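Local coordinates for transcriptional repressor, TetR family (Thermus thermophilus, PDB 3ANP), which probably represses genes of fatty acid degradation by binding DNA, and binds acyl-CoA such as lauroyl-CoA in its ligand pocket, at residues Y52-L64 / R99-L111. Sequence-based numbering, arbitrary orientation.
Sequences YKEAVLLDYGSQL and REKDLLLPMFYEL. With DCC (dodecyl-coa), chain E.
The ring of Tyr60 receives Glu100 OE2 at its edge, near the ring plane, while the carboxylate itself stands almost perpendicular to the ring (89°). Leu64 CD1 lies on one face of this ring, offset toward the rim, and Leu103 CD1 meets CE1 obliquely. Tyr60 OH is modelled as donating to Glu100 OE2, but the separation is too short to be taken at face value; Arg23 of helix 3-25 is a weak, long ion-pair partner of the same oxygen. At the other end of the contact the Tyr52 ring carries Ala55 CB on one face and Glu54 CB at its edge, and Glu110 OE2 comes in obliquely, 3.3 Å from CE1. A water bridges the two, accepting from Tyr52 OH at 2.5 Å and donating to Glu110 OE2 at 2.7 Å. Arg118 forms a salt bridge with Glu110 OE2 and a cation-pi contact with Tyr52, and Asn113 ND2 hydrogen-bonds Glu110 OE1; the charge of Arg118, which also reaches Glu54 OE1 in a long, weak ion pair, probably eases the 4.3 Å approach of Glu54 OE1 to Glu110 OE1. Replacing Glu110 with an alanine is likely to leave Arg118 and the bridging water without their carboxylate mate and Tyr52 OH less firmly held. In this all-helical TetR-family fold, the 54-64 part of helix 54-77, which follows the predicted helix-turn-helix, crosses helix 101-110 at -109°, axes 9.2 Å apart. Leu57 sits at the crossing: CD1 abuts Pro106 CG at 3.7 Å, and CB packs on Met107 CB. Met107, present as selenomethionine, its CG anti to the backbone N (chi1 -171°), brings SE to 3.7 Å from Gly61 CA, where a side chain would clash. Beyond it, Leu64 CB touches the terminal methyl, C12, of the ligand's twelve-carbon acyl chain at 3.5 Å, and Leu111 O accepts a hydrogen bond from ligand NP1.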
loop_
_atom_site.group_PDB
_atom_site.type_symbol
_atom_site.label_atom_id
_atom_site.label_comp_id
_atom_site.label_asym_id
_atom_site.label_seq_id
_atom_site.Cartn_x
_atom_site.Cartn_y
_atom_site.Cartn_z
ATOM N N TYR A 52 2.707 -6.421 -22.727
ATOM C CA TYR A 52 1.404 -6.549 -22.084
ATOM C C TYR A 52 0.797 -5.150 -22.069
ATOM O O TYR A 52 1.534 -4.166 -22.050
ATOM C CB TYR A 52 1.532 -7.156 -20.662
ATOM C CG TYR A 52 2.643 -6.590 -19.801
ATOM C CD1 TYR A 52 2.399 -5.559 -18.887
ATOM C CD2 TYR A 52 3.942 -7.093 -19.896
ATOM C CE1 TYR A 52 3.425 -5.042 -18.081
ATOM C CE2 TYR A 52 4.966 -6.583 -19.116
ATOM C CZ TYR A 52 4.705 -5.557 -18.208
ATOM O OH TYR A 52 5.734 -5.050 -17.458
ATOM N N LYS A 53 -0.533 -5.063 -22.112
ATOM C CA LYS A 53 -1.231 -3.766 -22.161
ATOM C C LYS A 53 -0.824 -2.758 -21.079
ATOM O O LYS A 53 -0.765 -1.547 -21.347
ATOM C CB LYS A 53 -2.749 -3.975 -22.114
ATOM C CG LYS A 53 -3.384 -4.518 -23.409
ATOM C CD LYS A 53 -4.821 -5.004 -23.171
ATOM C CE LYS A 53 -5.689 -3.924 -22.503
ATOM N NZ LYS A 53 -7.056 -4.449 -22.153
ATOM N N GLU A 54 -0.541 -3.243 -19.868
ATOM C CA GLU A 54 -0.164 -2.355 -18.766
ATOM C C GLU A 54 1.157 -1.635 -19.001
ATOM O O GLU A 54 1.423 -0.586 -18.400
ATOM C CB GLU A 54 -0.078 -3.131 -17.443
ATOM C CG GLU A 54 -1.409 -3.577 -16.872
ATOM C CD GLU A 54 -2.031 -4.737 -17.625
ATOM O OE1 GLU A 54 -1.338 -5.384 -18.440
ATOM O OE2 GLU A 54 -3.222 -5.008 -17.391
ATOM N N ALA A 55 2.005 -2.206 -19.853
ATOM C CA ALA A 55 3.282 -1.575 -20.131
ATOM C C ALA A 55 3.016 -0.207 -20.780
ATOM O O ALA A 55 3.819 0.712 -20.648
ATOM C CB ALA A 55 4.141 -2.471 -21.057
ATOM N N VAL A 56 1.894 -0.071 -21.482
ATOM C CA VAL A 56 1.562 1.226 -22.087
ATOM C C VAL A 56 1.277 2.215 -20.951
ATOM O O VAL A 56 1.795 3.337 -20.941
ATOM C CB VAL A 56 0.303 1.149 -23.009
ATOM C CG1 VAL A 56 -0.082 2.550 -23.474
ATOM C CG2 VAL A 56 0.587 0.260 -24.238
ATOM N N LEU A 57 0.457 1.799 -19.988
ATOM C CA LEU A 57 0.123 2.674 -18.865
ATOM C C LEU A 57 1.370 3.054 -18.059
ATOM O O LEU A 57 1.479 4.175 -17.567
ATOM C CB LEU A 57 -0.909 1.999 -17.955
ATOM C CG LEU A 57 -2.232 1.589 -18.610
ATOM C CD1 LEU A 57 -3.070 0.806 -17.593
ATOM C CD2 LEU A 57 -2.998 2.833 -19.110
ATOM N N LEU A 58 2.319 2.131 -17.922
ATOM C CA LEU A 58 3.532 2.453 -17.180
ATOM C C LEU A 58 4.291 3.558 -17.896
ATOM O O LEU A 58 4.852 4.438 -17.259
ATOM C CB LEU A 58 4.428 1.234 -17.031
ATOM C CG LEU A 58 3.839 0.142 -16.131
ATOM C CD1 LEU A 58 4.826 -1.016 -16.091
ATOM C CD2 LEU A 58 3.573 0.682 -14.722
ATOM N N ASP A 59 4.318 3.507 -19.224
ATOM C CA ASP A 59 4.996 4.553 -19.989
ATOM C C ASP A 59 4.355 5.909 -19.677
ATOM O O ASP A 59 5.057 6.912 -19.504
ATOM C CB ASP A 59 4.901 4.266 -21.491
ATOM C CG ASP A 59 6.176 3.635 -22.053
ATOM O OD1 ASP A 59 7.016 3.159 -21.251
ATOM O OD2 ASP A 59 6.335 3.608 -23.296
ATOM N N TYR A 60 3.024 5.935 -19.611
ATOM C CA TYR A 60 2.301 7.180 -19.299
ATOM C C TYR A 60 2.649 7.633 -17.890
ATOM O O TYR A 60 2.960 8.801 -17.658
ATOM C CB TYR A 60 0.790 6.971 -19.389
ATOM C CG TYR A 60 -0.033 8.228 -19.147
ATOM C CD1 TYR A 60 -1.289 8.155 -18.543
ATOM C CD2 TYR A 60 0.429 9.482 -19.554
ATOM C CE1 TYR A 60 -2.070 9.304 -18.349
ATOM C CE2 TYR A 60 -0.343 10.634 -19.359
ATOM C CZ TYR A 60 -1.589 10.532 -18.758
ATOM O OH TYR A 60 -2.351 11.663 -18.577
ATOM N N GLY A 61 2.585 6.702 -16.942
ATOM C CA GLY A 61 2.922 7.040 -15.568
ATOM C C GLY A 61 4.322 7.618 -15.448
ATOM O O GLY A 61 4.545 8.576 -14.696
ATOM N N SER A 62 5.278 7.049 -16.177
ATOM C CA SER A 62 6.656 7.540 -16.137
ATOM C C SER A 62 6.716 8.966 -16.669
ATOM O O SER A 62 7.467 9.801 -16.150
ATOM C CB SER A 62 7.585 6.643 -16.975
ATOM O OG SER A 62 7.629 5.346 -16.414
ATOM N N GLN A 63 5.930 9.239 -17.708
ATOM C CA GLN A 63 5.868 10.594 -18.278
ATOM C C GLN A 63 5.303 11.547 -17.227
ATOM O O GLN A 63 5.830 12.642 -17.000
ATOM C CB GLN A 63 4.945 10.630 -19.511
ATOM C CG GLN A 63 4.629 12.069 -20.000
ATOM C CD GLN A 63 3.423 12.129 -20.956
ATOM O OE1 GLN A 63 3.047 11.119 -21.557
ATOM N NE2 GLN A 63 2.830 13.323 -21.107
ATOM N N LEU A 64 4.213 11.143 -16.583
ATOM C CA LEU A 64 3.610 12.002 -15.567
ATOM C C LEU A 64 4.613 12.282 -14.443
ATOM O O LEU A 64 4.799 13.433 -14.024
ATOM C CB LEU A 64 2.346 11.346 -15.001
ATOM C CG LEU A 64 1.129 11.178 -15.926
ATOM C CD1 LEU A 64 0.044 10.391 -15.175
ATOM C CD2 LEU A 64 0.579 12.548 -16.343
ATOM N N ARG A 99 -7.945 13.250 -11.927
ATOM C CA ARG A 99 -8.192 13.536 -13.342
ATOM C C ARG A 99 -8.028 12.278 -14.199
ATOM O O ARG A 99 -8.815 12.030 -15.114
ATOM C CB ARG A 99 -7.215 14.601 -13.877
ATOM C CG ARG A 99 -7.449 16.031 -13.384
ATOM C CD ARG A 99 -6.748 17.067 -14.291
ATOM N NE ARG A 99 -5.287 16.979 -14.229
ATOM C CZ ARG A 99 -4.553 17.470 -13.237
ATOM N NH1 ARG A 99 -3.226 17.343 -13.246
ATOM N NH2 ARG A 99 -5.145 18.107 -12.238
ATOM N N GLU A 100 -7.003 11.489 -13.892
ATOM C CA GLU A 100 -6.684 10.295 -14.671
ATOM C C GLU A 100 -7.028 8.972 -13.996
ATOM O O GLU A 100 -6.456 7.939 -14.329
ATOM C CB GLU A 100 -5.190 10.322 -15.019
ATOM C CG GLU A 100 -4.798 11.510 -15.911
ATOM C CD GLU A 100 -5.358 11.373 -17.316
ATOM O OE1 GLU A 100 -6.529 10.968 -17.462
ATOM O OE2 GLU A 100 -4.637 11.674 -18.284
ATOM N N LYS A 101 -7.981 9.011 -13.078
ATOM C CA LYS A 101 -8.402 7.831 -12.334
ATOM C C LYS A 101 -8.603 6.529 -13.131
ATOM O O LYS A 101 -8.074 5.484 -12.754
ATOM C CB LYS A 101 -9.692 8.155 -11.574
ATOM C CG LYS A 101 -10.281 6.983 -10.822
ATOM C CD LYS A 101 -11.559 7.393 -10.109
ATOM C CE LYS A 101 -12.260 6.198 -9.500
ATOM N NZ LYS A 101 -12.690 5.231 -10.544
ATOM N N ASP A 102 -9.380 6.583 -14.209
ATOM C CA ASP A 102 -9.655 5.382 -15.005
ATOM C C ASP A 102 -8.418 4.751 -15.659
ATOM O O ASP A 102 -8.386 3.538 -15.884
ATOM C CB ASP A 102 -10.708 5.680 -16.075
ATOM C CG ASP A 102 -12.051 6.096 -15.482
ATOM O OD1 ASP A 102 -12.425 5.601 -14.390
ATOM O OD2 ASP A 102 -12.744 6.910 -16.128
ATOM N N LEU A 103 -7.417 5.565 -15.989
ATOM C CA LEU A 103 -6.185 5.050 -16.588
ATOM C C LEU A 103 -5.201 4.615 -15.503
ATOM O O LEU A 103 -4.510 3.613 -15.646
ATOM C CB LEU A 103 -5.492 6.120 -17.443
ATOM C CG LEU A 103 -6.241 6.642 -18.666
ATOM C CD1 LEU A 103 -5.508 7.853 -19.239
ATOM C CD2 LEU A 103 -6.348 5.545 -19.699
ATOM N N LEU A 104 -5.120 5.380 -14.422
ATOM C CA LEU A 104 -4.178 5.045 -13.367
ATOM C C LEU A 104 -4.566 3.835 -12.526
ATOM O O LEU A 104 -3.691 3.141 -12.002
ATOM C CB LEU A 104 -3.964 6.247 -12.442
ATOM C CG LEU A 104 -3.407 7.511 -13.097
ATOM C CD1 LEU A 104 -3.252 8.594 -12.046
ATOM C CD2 LEU A 104 -2.069 7.206 -13.754
ATOM N N LEU A 105 -5.860 3.557 -12.388
ATOM C CA LEU A 105 -6.234 2.408 -11.545
ATOM C C LEU A 105 -5.614 1.084 -12.045
ATOM O O LEU A 105 -4.925 0.406 -11.287
ATOM C CB LEU A 105 -7.753 2.294 -11.420
ATOM C CG LEU A 105 -8.296 1.206 -10.482
ATOM C CD1 LEU A 105 -7.679 1.363 -9.107
ATOM C CD2 LEU A 105 -9.814 1.310 -10.398
ATOM N N PRO A 106 -5.835 0.709 -13.321
ATOM C CA PRO A 106 -5.220 -0.556 -13.749
ATOM C C PRO A 106 -3.701 -0.498 -13.676
ATOM O O PRO A 106 -3.026 -1.521 -13.539
ATOM C CB PRO A 106 -5.747 -0.745 -15.176
ATOM C CG PRO A 106 -6.133 0.654 -15.609
ATOM C CD PRO A 106 -6.740 1.229 -14.361
HETATM N N MSE A 107 -3.159 0.708 -13.763
HETATM C CA MSE A 107 -1.726 0.875 -13.665
HETATM C C MSE A 107 -1.275 0.553 -12.232
HETATM O O MSE A 107 -0.275 -0.140 -12.032
HETATM C CB MSE A 107 -1.329 2.309 -14.047
HETATM C CG MSE A 107 0.169 2.481 -14.162
HETATM SE SE MSE A 107 0.744 4.319 -14.227
HETATM C CE MSE A 107 0.422 4.774 -12.385
ATOM N N PHE A 108 -2.016 1.043 -11.236
ATOM C CA PHE A 108 -1.676 0.791 -9.831
ATOM C C PHE A 108 -1.672 -0.711 -9.504
ATOM O O PHE A 108 -0.842 -1.175 -8.728
ATOM C CB PHE A 108 -2.659 1.488 -8.871
ATOM C CG PHE A 108 -2.578 3.003 -8.870
ATOM C CD1 PHE A 108 -1.367 3.670 -9.101
ATOM C CD2 PHE A 108 -3.716 3.762 -8.577
ATOM C CE1 PHE A 108 -1.286 5.072 -9.038
ATOM C CE2 PHE A 108 -3.647 5.163 -8.512
ATOM C CZ PHE A 108 -2.432 5.816 -8.742
ATOM N N TYR A 109 -2.599 -1.471 -10.077
ATOM C CA TYR A 109 -2.632 -2.910 -9.797
ATOM C C TYR A 109 -1.372 -3.614 -10.289
ATOM O O TYR A 109 -0.976 -4.640 -9.743
ATOM C CB TYR A 109 -3.868 -3.566 -10.428
ATOM C CG TYR A 109 -5.119 -3.325 -9.632
ATOM C CD1 TYR A 109 -5.241 -3.805 -8.322
ATOM C CD2 TYR A 109 -6.173 -2.594 -10.168
ATOM C CE1 TYR A 109 -6.391 -3.553 -7.571
ATOM C CE2 TYR A 109 -7.316 -2.339 -9.429
ATOM C CZ TYR A 109 -7.423 -2.820 -8.134
ATOM O OH TYR A 109 -8.580 -2.573 -7.422
ATOM N N GLU A 110 -0.739 -3.056 -11.313
ATOM C CA GLU A 110 0.476 -3.649 -11.865
ATOM C C GLU A 110 1.602 -3.657 -10.825
ATOM O O GLU A 110 2.471 -4.514 -10.860
ATOM C CB GLU A 110 0.881 -2.893 -13.134
ATOM C CG GLU A 110 1.989 -3.508 -13.949
ATOM C CD GLU A 110 1.688 -4.909 -14.495
ATOM O OE1 GLU A 110 0.520 -5.346 -14.516
ATOM O OE2 GLU A 110 2.650 -5.561 -14.930
ATOM N N LEU A 111 1.580 -2.715 -9.885
ATOM C CA LEU A 111 2.590 -2.687 -8.832
ATOM C C LEU A 111 2.346 -3.851 -7.861
ATOM O O LEU A 111 3.178 -4.139 -7.010
ATOM C CB LEU A 111 2.534 -1.351 -8.073
ATOM C CG LEU A 111 3.117 -0.198 -8.886
ATOM C CD1 LEU A 111 2.485 1.124 -8.504
ATOM C CD2 LEU A 111 4.633 -0.181 -8.669
HETATM C C2 DCC E . 22.826 -3.282 -4.943
HETATM C C4 DCC E . 21.677 -1.818 -3.571
HETATM C C5 DCC E . 21.827 -0.816 -4.519
HETATM C C6 DCC E . 22.506 -1.114 -5.695
HETATM C C8 DCC E . 20.737 -0.022 -2.846
HETATM C C10 DCC E . 2.826 8.282 -10.101
HETATM C C11 DCC E . 1.851 8.558 -11.248
HETATM C C12 DCC E . 2.027 9.978 -11.788
HETATM N N9 DCC E . 21.001 -1.293 -2.553
HETATM N N7 DCC E . 21.238 0.275 -4.043
HETATM N N3 DCC E . 22.187 -3.034 -3.813
HETATM N N1 DCC E . 22.988 -2.353 -5.869
HETATM N N6 DCC E . 22.672 -0.185 -6.632
HETATM C "C1'" DCC E . 20.621 -1.995 -1.306
HETATM C "C2'" DCC E . 19.484 -1.274 -0.586
HETATM O "O2'" DCC E . 19.986 -0.092 0.045
HETATM C "C3'" DCC E . 19.203 -2.338 0.472
HETATM O "O3'" DCC E . 20.175 -2.261 1.518
HETATM C "C4'" DCC E . 19.394 -3.638 -0.313
HETATM O "O4'" DCC E . 20.003 -3.264 -1.563
HETATM C "C5'" DCC E . 18.022 -4.269 -0.552
HETATM O "O5'" DCC E . 17.152 -3.340 -1.203
HETATM P P1 DCC E . 15.558 -3.566 -1.197
HETATM O O11 DCC E . 15.109 -3.937 0.163
HETATM O O12 DCC E . 14.929 -2.400 -1.857
HETATM O O6 DCC E . 15.358 -4.855 -2.139
HETATM P P2 DCC E . 15.202 -4.711 -3.734
HETATM O O21 DCC E . 15.749 -6.041 -4.089
HETATM O O22 DCC E . 15.912 -3.424 -3.892
HETATM O O7 DCC E . 13.592 -4.682 -3.669
HETATM C CPA DCC E . 12.859 -3.457 -3.610
HETATM C CPB DCC E . 11.722 -3.484 -4.635
HETATM C CP8 DCC E . 10.992 -4.828 -4.544
HETATM C CP7 DCC E . 12.299 -3.294 -6.040
HETATM C CP9 DCC E . 10.743 -2.349 -4.331
HETATM O OP3 DCC E . 10.354 -4.966 -3.272
HETATM C CP6 DCC E . 9.956 -4.943 -5.665
HETATM O OP2 DCC E . 10.281 -5.357 -6.776
HETATM N NP2 DCC E . 8.721 -4.562 -5.348
HETATM C CP5 DCC E . 7.623 -4.619 -6.325
HETATM C CP4 DCC E . 6.579 -3.549 -5.998
HETATM C CP3 DCC E . 5.983 -3.768 -4.606
HETATM O OP1 DCC E . 6.712 -3.936 -3.629
HETATM N NP1 DCC E . 4.654 -3.752 -4.544
HETATM C CP2 DCC E . 3.941 -3.959 -3.274
HETATM C CP1 DCC E . 4.079 -2.718 -2.387
HETATM S S DCC E . 3.162 -1.268 -3.026
HETATM P P3 DCC E . 19.697 -2.432 3.045
HETATM O O31 DCC E . 19.531 -1.130 3.732
HETATM O O32 DCC E . 18.329 -3.280 3.001
HETATM O O33 DCC E . 20.804 -3.367 3.744
HETATM C CA1 DCC E . 4.383 -0.424 -3.957
HETATM C CA2 DCC E . 4.137 1.035 -4.348
HETATM O OA1 DCC E . 5.418 -0.996 -4.297
HETATM C CA3 DCC E . 5.442 1.718 -4.760
HETATM C CA4 DCC E . 5.242 3.205 -5.070
HETATM C CA5 DCC E . 4.285 3.437 -6.241
HETATM C CA6 DCC E . 4.308 4.912 -6.649
HETATM C CA7 DCC E . 3.429 5.162 -7.877
HETATM C CA8 DCC E . 3.558 6.608 -8.358
HETATM C CA9 DCC E . 2.622 6.873 -9.541
HETATM O O HOH W 1 5.020 -4.244 -15.150
#